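Local coordinates for putative DNA-binding protein (Ralstonia eutropha, PDB 2OBP) that probably binds DNA through a small winged helix-turn-helix domain, at residues A[37-42]-A[76-81]; A[19-24]-A[55-60]. One frame throughout, in Å; residues are numbered along the deposited sequence.

Contact 1 of 2, residues A[37-42]-A[76-81]; sequences WSLPKI and GHASLT. With NO3 (nitrate ion), chain C.
Gly-76 O is gripped twice from segment 37-42. Leu-39 N donates a hydrogen bond to it at 3.1 Å, with N-H...O at 154°. This donor stands above the carbonyl plane and not on a lone pair. The second grip is a CA-H...O contact, with Ser-38 CA at 3.4 Å from Gly-76 O. Trp-37 O runs the other way and accepts a hydrogen bond from Ala-78 N at 3.2 Å. That donor lies almost on the C=O axis, at a C=O...N angle of 169°. The two bonds flank Ser-38 and His-77, the non-hydrogen-bonded pair of a single antiparallel beta bridge. A water continues the bridge: it accepts from Trp-37 N (2.8 Å) and donates to Ala-78 O (2.7 Å).

The topology is that of a winged helix, in which a short strand before the second helix pairs with the wing hairpin. Here that hairpin is strands 66-70 and 76-80. Ser-38 is the N-cap residue, so the bridge falls right at the start of helix 39-46.

Apolar groups close the inner side. CG of Leu-39 is anti to the carbonyl carbon (chi1 -53°), and its CD2 branch lies 3.9 Å from Ala-78 CB. Ile-42, one turn on, brings CD1 to 3.7 Å from the same Ala-78 CB. Leu-39 also packs on Leu-57 and Met-50 of helix 50-62, and Ile-42 on Leu-53.

The ring of His-77 leads away from segment 37-42, while its CB sits against Trp-37 O. Lys-41 is fully extended and lays CE over one face of the Trp-37 indole. At the strand start, a nitrate ion, probably from the crystallisation liquor, takes a hydrogen bond from Gly-76 N to its O1 at 2.7 Å, and Pro-40 CG and CD touch its O3.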
ATOM      1  N   TRP A  37      -5.278   2.431  -5.971  1.00 23.84           N
ATOM      2  CA  TRP A  37      -5.349   1.133  -6.624  1.00 22.72           C
ATOM      3  C   TRP A  37      -6.140   0.138  -5.812  1.00 22.00           C
ATOM      4  O   TRP A  37      -6.127   0.131  -4.597  1.00 22.25           O
ATOM      5  CB  TRP A  37      -3.952   0.578  -6.816  1.00 24.25           C
ATOM      6  CG  TRP A  37      -3.091   1.342  -7.819  1.00 23.64           C
ATOM      7  CD1 TRP A  37      -3.385   2.500  -8.471  1.00 23.59           C
ATOM      8  CD2 TRP A  37      -1.815   0.936  -8.281  1.00 25.41           C
ATOM      9  NE1 TRP A  37      -2.334   2.857  -9.298  1.00 24.61           N
ATOM     10  CE2 TRP A  37      -1.362   1.906  -9.190  1.00 28.57           C
ATOM     11  CE3 TRP A  37      -0.977  -0.136  -7.960  1.00 31.25           C
ATOM     12  CZ2 TRP A  37      -0.115   1.826  -9.798  1.00 29.95           C
ATOM     13  CZ3 TRP A  37       0.242  -0.220  -8.573  1.00 31.21           C
ATOM     14  CH2 TRP A  37       0.668   0.752  -9.476  1.00 29.39           C
ATOM     15  N   SER A  38      -6.843  -0.732  -6.523  1.00 20.20           N
ATOM     16  CA  SER A  38      -7.552  -1.814  -5.894  1.00 22.43           C
ATOM     17  C   SER A  38      -6.613  -2.857  -5.308  1.00 24.11           C
ATOM     18  O   SER A  38      -5.477  -3.028  -5.748  1.00 21.29           O
ATOM     19  CB  SER A  38      -8.479  -2.478  -6.898  1.00 21.01           C
ATOM     20  OG  SER A  38      -7.843  -3.298  -7.882  1.00 21.68           O
ATOM     21  N   LEU A  39      -7.106  -3.583  -4.301  1.00 22.95           N
ATOM     22  CA  LEU A  39      -6.217  -4.564  -3.633  1.00 22.30           C
ATOM     23  C   LEU A  39      -5.608  -5.573  -4.603  1.00 22.34           C
ATOM     24  O   LEU A  39      -4.410  -5.830  -4.543  1.00 25.44           O
ATOM     25  CB  LEU A  39      -6.910  -5.239  -2.450  1.00 23.76           C
ATOM     26  CG  LEU A  39      -7.503  -4.292  -1.425  1.00 23.51           C
ATOM     27  CD1 LEU A  39      -8.158  -5.110  -0.278  1.00 29.22           C
ATOM     28  CD2 LEU A  39      -6.505  -3.274  -0.896  1.00 22.33           C
ATOM     29  N   PRO A  40      -6.404  -6.154  -5.521  1.00 21.88           N
ATOM     30  CA  PRO A  40      -5.758  -7.129  -6.420  1.00 19.82           C
ATOM     31  C   PRO A  40      -4.647  -6.554  -7.312  1.00 20.69           C
ATOM     32  O   PRO A  40      -3.721  -7.275  -7.697  1.00 22.69           O
ATOM     33  CB  PRO A  40      -6.929  -7.613  -7.282  1.00 19.14           C
ATOM     34  CG  PRO A  40      -8.096  -7.409  -6.356  1.00 20.43           C
ATOM     35  CD  PRO A  40      -7.851  -6.113  -5.732  1.00 22.57           C
ATOM     36  N   LYS A  41      -4.792  -5.308  -7.726  1.00 22.39           N
ATOM     37  CA  LYS A  41      -3.783  -4.633  -8.497  1.00 22.61           C
ATOM     38  C   LYS A  41      -2.507  -4.410  -7.686  1.00 23.10           C
ATOM     39  O   LYS A  41      -1.385  -4.651  -8.180  1.00 23.09           O
ATOM     40  CB  LYS A  41      -4.323  -3.304  -9.012  1.00 22.67           C
ATOM     41  CG  LYS A  41      -3.318  -2.610  -9.922  1.00 22.67           C
ATOM     42  CD  LYS A  41      -3.839  -1.342 -10.537  1.00 25.59           C
ATOM     43  CE  LYS A  41      -2.730  -0.574 -11.245  1.00 31.60           C
ATOM     44  NZ  LYS A  41      -3.258   0.651 -11.949  1.00 29.88           N
ATOM     45  N   ILE A  42      -2.669  -3.992  -6.433  1.00 22.35           N
ATOM     46  CA  ILE A  42      -1.506  -3.848  -5.549  1.00 21.77           C
ATOM     47  C   ILE A  42      -0.796  -5.205  -5.382  1.00 23.18           C
ATOM     48  O   ILE A  42       0.449  -5.286  -5.467  1.00 25.33           O
ATOM     49  CB  ILE A  42      -1.927  -3.279  -4.170  1.00 22.69           C
ATOM     50  CG1 ILE A  42      -2.532  -1.875  -4.274  1.00 20.92           C
ATOM     51  CG2 ILE A  42      -0.733  -3.181  -3.240  1.00 22.84           C
ATOM     52  CD1 ILE A  42      -3.418  -1.422  -3.040  1.00 23.22           C
ATOM     53  N   GLY A  76     -11.835  -3.601  -1.855  1.00 25.43           N
ATOM     54  CA  GLY A  76     -11.616  -2.168  -1.891  1.00 24.19           C
ATOM     55  C   GLY A  76     -10.270  -1.744  -2.421  1.00 25.80           C
ATOM     56  O   GLY A  76      -9.830  -2.280  -3.450  1.00 26.18           O
ATOM     57  N   HIS A  77      -9.646  -0.763  -1.773  1.00 22.69           N
ATOM     58  CA  HIS A  77      -8.440  -0.157  -2.306  1.00 22.70           C
ATOM     59  C   HIS A  77      -7.552   0.304  -1.136  1.00 22.59           C
ATOM     60  O   HIS A  77      -8.004   0.330   0.010  1.00 24.09           O
ATOM     61  CB  HIS A  77      -8.749   1.031  -3.246  1.00 23.95           C
ATOM     62  CG  HIS A  77      -9.660   2.058  -2.656  1.00 22.44           C
ATOM     63  ND1 HIS A  77      -9.221   3.051  -1.800  1.00 27.36           N
ATOM     64  CD2 HIS A  77     -10.989   2.241  -2.808  1.00 24.87           C
ATOM     65  CE1 HIS A  77     -10.252   3.816  -1.470  1.00 27.53           C
ATOM     66  NE2 HIS A  77     -11.336   3.329  -2.036  1.00 26.29           N
ATOM     67  N   ALA A  78      -6.338   0.678  -1.453  1.00 23.38           N
ATOM     68  CA  ALA A  78      -5.417   1.169  -0.437  1.00 20.11           C
ATOM     69  C   ALA A  78      -4.461   2.166  -1.070  1.00 23.79           C
ATOM     70  O   ALA A  78      -4.232   2.183  -2.281  1.00 22.68           O
ATOM     71  CB  ALA A  78      -4.635  -0.009   0.174  1.00 22.09           C
ATOM     72  N   SER A  79      -3.904   2.992  -0.216  1.00 23.59           N
ATOM     73  CA  SER A  79      -3.032   4.090  -0.633  1.00 23.28           C
ATOM     74  C   SER A  79      -2.195   4.525   0.584  1.00 24.71           C
ATOM     75  O   SER A  79      -2.557   4.211   1.715  1.00 24.56           O
ATOM     76  CB  SER A  79      -3.799   5.298  -1.163  1.00 25.23           C
ATOM     77  OG  SER A  79      -4.848   5.704  -0.312  1.00 25.39           O
ATOM     78  N   LEU A  80      -1.145   5.288   0.326  1.00 23.61           N
ATOM     79  CA  LEU A  80      -0.388   5.908   1.416  1.00 21.63           C
ATOM     80  C   LEU A  80      -1.174   7.081   1.973  1.00 24.23           C
ATOM     81  O   LEU A  80      -1.808   7.829   1.207  1.00 23.61           O
ATOM     82  CB  LEU A  80       0.975   6.338   0.962  1.00 24.91           C
ATOM     83  CG  LEU A  80       1.900   5.264   0.438  1.00 26.22           C
ATOM     84  CD1 LEU A  80       3.168   5.853  -0.172  1.00 26.50           C
ATOM     85  CD2 LEU A  80       2.203   4.217   1.494  1.00 26.92           C
ATOM     86  N   THR A  81      -1.113   7.245   3.297  1.00 23.26           N
ATOM     87  CA  THR A  81      -1.594   8.430   3.949  1.00 23.31           C
ATOM     88  C   THR A  81      -0.639   9.582   3.584  1.00 24.48           C
ATOM     89  O   THR A  81       0.418   9.370   2.983  1.00 24.56           O
ATOM     90  CB  THR A  81      -1.574   8.254   5.455  1.00 22.71           C
ATOM     91  OG1 THR A  81      -0.245   7.876   5.856  1.00 20.48           O
ATOM     92  CG2 THR A  81      -2.589   7.110   5.883  1.00 22.96           C
TER
HETATM   93  N   NO3 C  96     -10.405  -6.623  -3.670  1.00 45.61           N
HETATM   94  O1  NO3 C  96     -10.400  -5.270  -3.415  1.00 39.80           O
HETATM   95  O2  NO3 C  96      -9.955  -7.499  -2.687  1.00 47.22           O
HETATM   96  O3  NO3 C  96     -10.880  -7.071  -4.934  1.00 47.68           O
HETATM   97  O   HOH W   1      -2.994   3.158  -4.514  1.00 24.41           O

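Contact 2 of 2, residues A[19-24]-A[55-60]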
ATOM      1  N   VAL A  19       8.453  -3.746   2.339  1.00 24.71           N
ATOM      2  CA  VAL A  19       9.151  -2.861   1.420  1.00 25.21           C
ATOM      3  C   VAL A  19       8.463  -2.818   0.056  1.00 26.37           C
ATOM      4  O   VAL A  19       8.257  -1.748  -0.486  1.00 27.28           O
ATOM      5  CB  VAL A  19      10.645  -3.273   1.249  1.00 27.88           C
ATOM      6  CG1 VAL A  19      11.293  -2.432   0.138  1.00 32.08           C
ATOM      7  CG2 VAL A  19      11.381  -3.147   2.583  1.00 26.92           C
ATOM      8  N   GLU A  20       8.094  -3.973  -0.485  1.00 25.00           N
ATOM      9  CA  GLU A  20       7.528  -4.024  -1.821  1.00 25.64           C
ATOM     10  C   GLU A  20       6.171  -3.314  -1.898  1.00 26.93           C
ATOM     11  O   GLU A  20       5.889  -2.576  -2.855  1.00 27.92           O
ATOM     12  CB  GLU A  20       7.409  -5.448  -2.326  1.00 28.72           C
ATOM     13  CG  GLU A  20       7.212  -5.521  -3.840  1.00 33.78           C
ATOM     14  CD  GLU A  20       8.404  -5.011  -4.646  1.00 41.90           C
ATOM     15  OE1 GLU A  20       9.526  -4.913  -4.094  1.00 43.24           O
ATOM     16  OE2 GLU A  20       8.207  -4.691  -5.835  1.00 53.59           O
ATOM     17  N   VAL A  21       5.337  -3.521  -0.885  1.00 25.90           N
ATOM     18  CA  VAL A  21       4.077  -2.835  -0.820  1.00 25.25           C
ATOM     19  C   VAL A  21       4.282  -1.320  -0.701  1.00 23.66           C
ATOM     20  O   VAL A  21       3.542  -0.553  -1.328  1.00 25.01           O
ATOM     21  CB  VAL A  21       3.177  -3.397   0.314  1.00 25.83           C
ATOM     22  CG1 VAL A  21       1.897  -2.546   0.497  1.00 23.66           C
ATOM     23  CG2 VAL A  21       2.824  -4.850  -0.011  1.00 24.06           C
ATOM     24  N   LEU A  22       5.226  -0.854   0.139  1.00 24.73           N
ATOM     25  CA  LEU A  22       5.518   0.578   0.203  1.00 25.37           C
ATOM     26  C   LEU A  22       5.945   1.154  -1.147  1.00 25.71           C
ATOM     27  O   LEU A  22       5.485   2.222  -1.539  1.00 25.61           O
ATOM     28  CB  LEU A  22       6.626   0.857   1.244  1.00 24.50           C
ATOM     29  CG  LEU A  22       6.166   0.808   2.706  1.00 27.41           C
ATOM     30  CD1 LEU A  22       7.437   0.891   3.604  1.00 24.53           C
ATOM     31  CD2 LEU A  22       5.279   1.963   3.030  1.00 24.56           C
ATOM     32  N   LEU A  23       6.797   0.424  -1.857  1.00 28.32           N
ATOM     33  CA  LEU A  23       7.217   0.839  -3.204  1.00 26.59           C
ATOM     34  C   LEU A  23       6.068   0.910  -4.196  1.00 25.90           C
ATOM     35  O   LEU A  23       5.975   1.867  -4.970  1.00 28.68           O
ATOM     36  CB  LEU A  23       8.298  -0.098  -3.719  1.00 28.32           C
ATOM     37  CG  LEU A  23       9.681   0.115  -3.151  1.00 32.68           C
ATOM     38  CD1 LEU A  23      10.522  -1.068  -3.591  1.00 30.40           C
ATOM     39  CD2 LEU A  23      10.242   1.432  -3.700  1.00 32.68           C
ATOM     40  N   VAL A  24       5.193  -0.098  -4.185  1.00 24.89           N
ATOM     41  CA  VAL A  24       4.056  -0.106  -5.100  1.00 26.28           C
ATOM     42  C   VAL A  24       3.092   1.050  -4.779  1.00 27.10           C
ATOM     43  O   VAL A  24       2.621   1.742  -5.684  1.00 28.76           O
ATOM     44  CB  VAL A  24       3.331  -1.463  -5.058  1.00 23.53           C
ATOM     45  CG1 VAL A  24       1.994  -1.407  -5.734  1.00 29.84           C
ATOM     46  CG2 VAL A  24       4.215  -2.532  -5.680  1.00 30.71           C
ATOM     47  N   ARG A  55      -2.078  -8.778   5.231  1.00 23.51           N
ATOM     48  CA  ARG A  55      -1.298  -8.738   6.449  1.00 21.81           C
ATOM     49  C   ARG A  55      -0.447  -7.467   6.493  1.00 22.68           C
ATOM     50  O   ARG A  55      -0.424  -6.739   7.484  1.00 22.97           O
ATOM     51  CB  ARG A  55      -0.417 -10.017   6.512  1.00 23.64           C
ATOM     52  CG  ARG A  55       0.423 -10.205   7.780  1.00 24.09           C
ATOM     53  CD  ARG A  55       1.745  -9.498   7.719  1.00 20.48           C
ATOM     54  NE  ARG A  55       2.701 -10.111   6.779  1.00 25.99           N
ATOM     55  CZ  ARG A  55       3.935  -9.670   6.523  1.00 31.12           C
ATOM     56  NH1 ARG A  55       4.417  -8.591   7.093  1.00 27.36           N
ATOM     57  NH2 ARG A  55       4.711 -10.355   5.686  1.00 28.80           N
ATOM     58  N   VAL A  56       0.264  -7.235   5.400  1.00 21.24           N
ATOM     59  CA  VAL A  56       1.119  -6.058   5.276  1.00 20.10           C
ATOM     60  C   VAL A  56       0.298  -4.754   5.398  1.00 19.22           C
ATOM     61  O   VAL A  56       0.673  -3.817   6.126  1.00 21.21           O
ATOM     62  CB  VAL A  56       1.911  -6.082   3.954  1.00 22.51           C
ATOM     63  CG1 VAL A  56       2.524  -4.723   3.657  1.00 20.36           C
ATOM     64  CG2 VAL A  56       2.994  -7.214   3.949  1.00 20.28           C
ATOM     65  N   LEU A  57      -0.851  -4.700   4.732  1.00 19.76           N
ATOM     66  CA  LEU A  57      -1.676  -3.486   4.822  1.00 20.46           C
ATOM     67  C   LEU A  57      -2.217  -3.282   6.203  1.00 21.37           C
ATOM     68  O   LEU A  57      -2.384  -2.150   6.623  1.00 20.69           O
ATOM     69  CB  LEU A  57      -2.819  -3.499   3.808  1.00 21.69           C
ATOM     70  CG  LEU A  57      -2.407  -3.382   2.321  1.00 21.92           C
ATOM     71  CD1 LEU A  57      -3.632  -3.594   1.387  1.00 24.57           C
ATOM     72  CD2 LEU A  57      -1.744  -2.024   2.042  1.00 21.74           C
ATOM     73  N   THR A  58      -2.623  -4.348   6.890  1.00 21.78           N
ATOM     74  CA  THR A  58      -3.067  -4.189   8.257  1.00 21.24           C
ATOM     75  C   THR A  58      -1.966  -3.548   9.096  1.00 20.78           C
ATOM     76  O   THR A  58      -2.203  -2.672   9.921  1.00 22.03           O
ATOM     77  CB  THR A  58      -3.531  -5.516   8.884  1.00 21.57           C
ATOM     78  OG1 THR A  58      -4.736  -5.941   8.189  1.00 22.57           O
ATOM     79  CG2 THR A  58      -3.800  -5.347  10.380  1.00 22.25           C
ATOM     80  N   GLN A  59      -0.735  -4.005   8.897  1.00 20.46           N
ATOM     81  CA  GLN A  59       0.397  -3.461   9.639  1.00 19.66           C
ATOM     82  C   GLN A  59       0.704  -2.021   9.249  1.00 22.42           C
ATOM     83  O   GLN A  59       1.024  -1.203  10.113  1.00 20.61           O
ATOM     84  CB  GLN A  59       1.632  -4.347   9.417  1.00 18.03           C
ATOM     85  CG  GLN A  59       1.503  -5.727  10.088  1.00 20.94           C
ATOM     86  CD  GLN A  59       2.612  -6.705   9.725  1.00 19.79           C
ATOM     87  OE1 GLN A  59       3.248  -6.555   8.673  1.00 24.57           O
ATOM     88  NE2 GLN A  59       2.869  -7.692  10.610  1.00 20.11           N
ATOM     89  N   LEU A  60       0.659  -1.709   7.956  1.00 23.78           N
ATOM     90  CA  LEU A  60       0.874  -0.310   7.529  1.00 23.00           C
ATOM     91  C   LEU A  60      -0.240   0.632   7.973  1.00 23.95           C
ATOM     92  O   LEU A  60       0.028   1.824   8.253  1.00 23.61           O
ATOM     93  CB  LEU A  60       1.082  -0.211   6.003  1.00 21.18           C
ATOM     94  CG  LEU A  60       2.358  -0.901   5.501  1.00 23.40           C
ATOM     95  CD1 LEU A  60       2.385  -0.854   3.959  1.00 24.04           C
ATOM     96  CD2 LEU A  60       3.615  -0.253   6.151  1.00 22.54           C
TER
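Val-21 has the most surface buried here, and its CB points at helix 50-62. CG1 is anti to the backbone N (chi1 173°). This methyl reaches Leu-60 CD1 at 3.9 Å and Leu-57 CD2 at 4.0 Å. CB and CG2 of Val-21 rest on Val-56 CG1, with Val-21 CB to Val-56 CG1 at 3.7 Å. The two valines meet tip to tip.

Leu-60 is next in buried surface. It stands one turn after Val-56 on the same helix face. Its CD1 fits beside both Val-21 CG1 and Leu-22 CD2, the latter at 4.1 Å, and its side chain crosses both residues obliquely. Leu-22 meets Leu-60 through CD2, which lies close to both Leu-60 methyls.

No hydrogen bond joins the segments. The axes of the two short segments approach to 10.4 Å, and the crossing is steep, at -75°; the contact is carried by five side chains. Ala-17 and Ile-18, earlier on helix 16-28, continue the packing against Val-56 and Leu-60. On the outer side, Arg-55 NH1 bonds a lone pair of Gln-59 OE1 in the guanidinium plane at 2.8 Å and also forms a salt bridge with Asp-15.

A first helix packed steeply across the third, which sits where such domains carry the recognition helix, is typical of the three-helix core of a winged helix-turn-helix domain.

How the contacts relate
The two contacts belong to one hydrophobic core, with centres about 10 Å apart. Leu-57 is the main joint. Its CD1 lies 3.7 Å from Leu-39 CD2, while Leu-57 CD2 serves contact 2. The same CD1 is 3.9 Å from Ala-78 CB, so helix 50-62 meets the wing strand as well. A second joint is Val-24, whose CG1 touches Trp-37 CZ3 at 3.5 Å and Ile-42 CG2 at 4.1 Å. Segments alternate along the chain: 19-24, 37-42, 55-60, 76-81. Contact 1 involves the wing, contact 2 the helix in the recognition-helix position. Of the two, contact 1 alone touches the nitrate ion, at the start of strand 76-80.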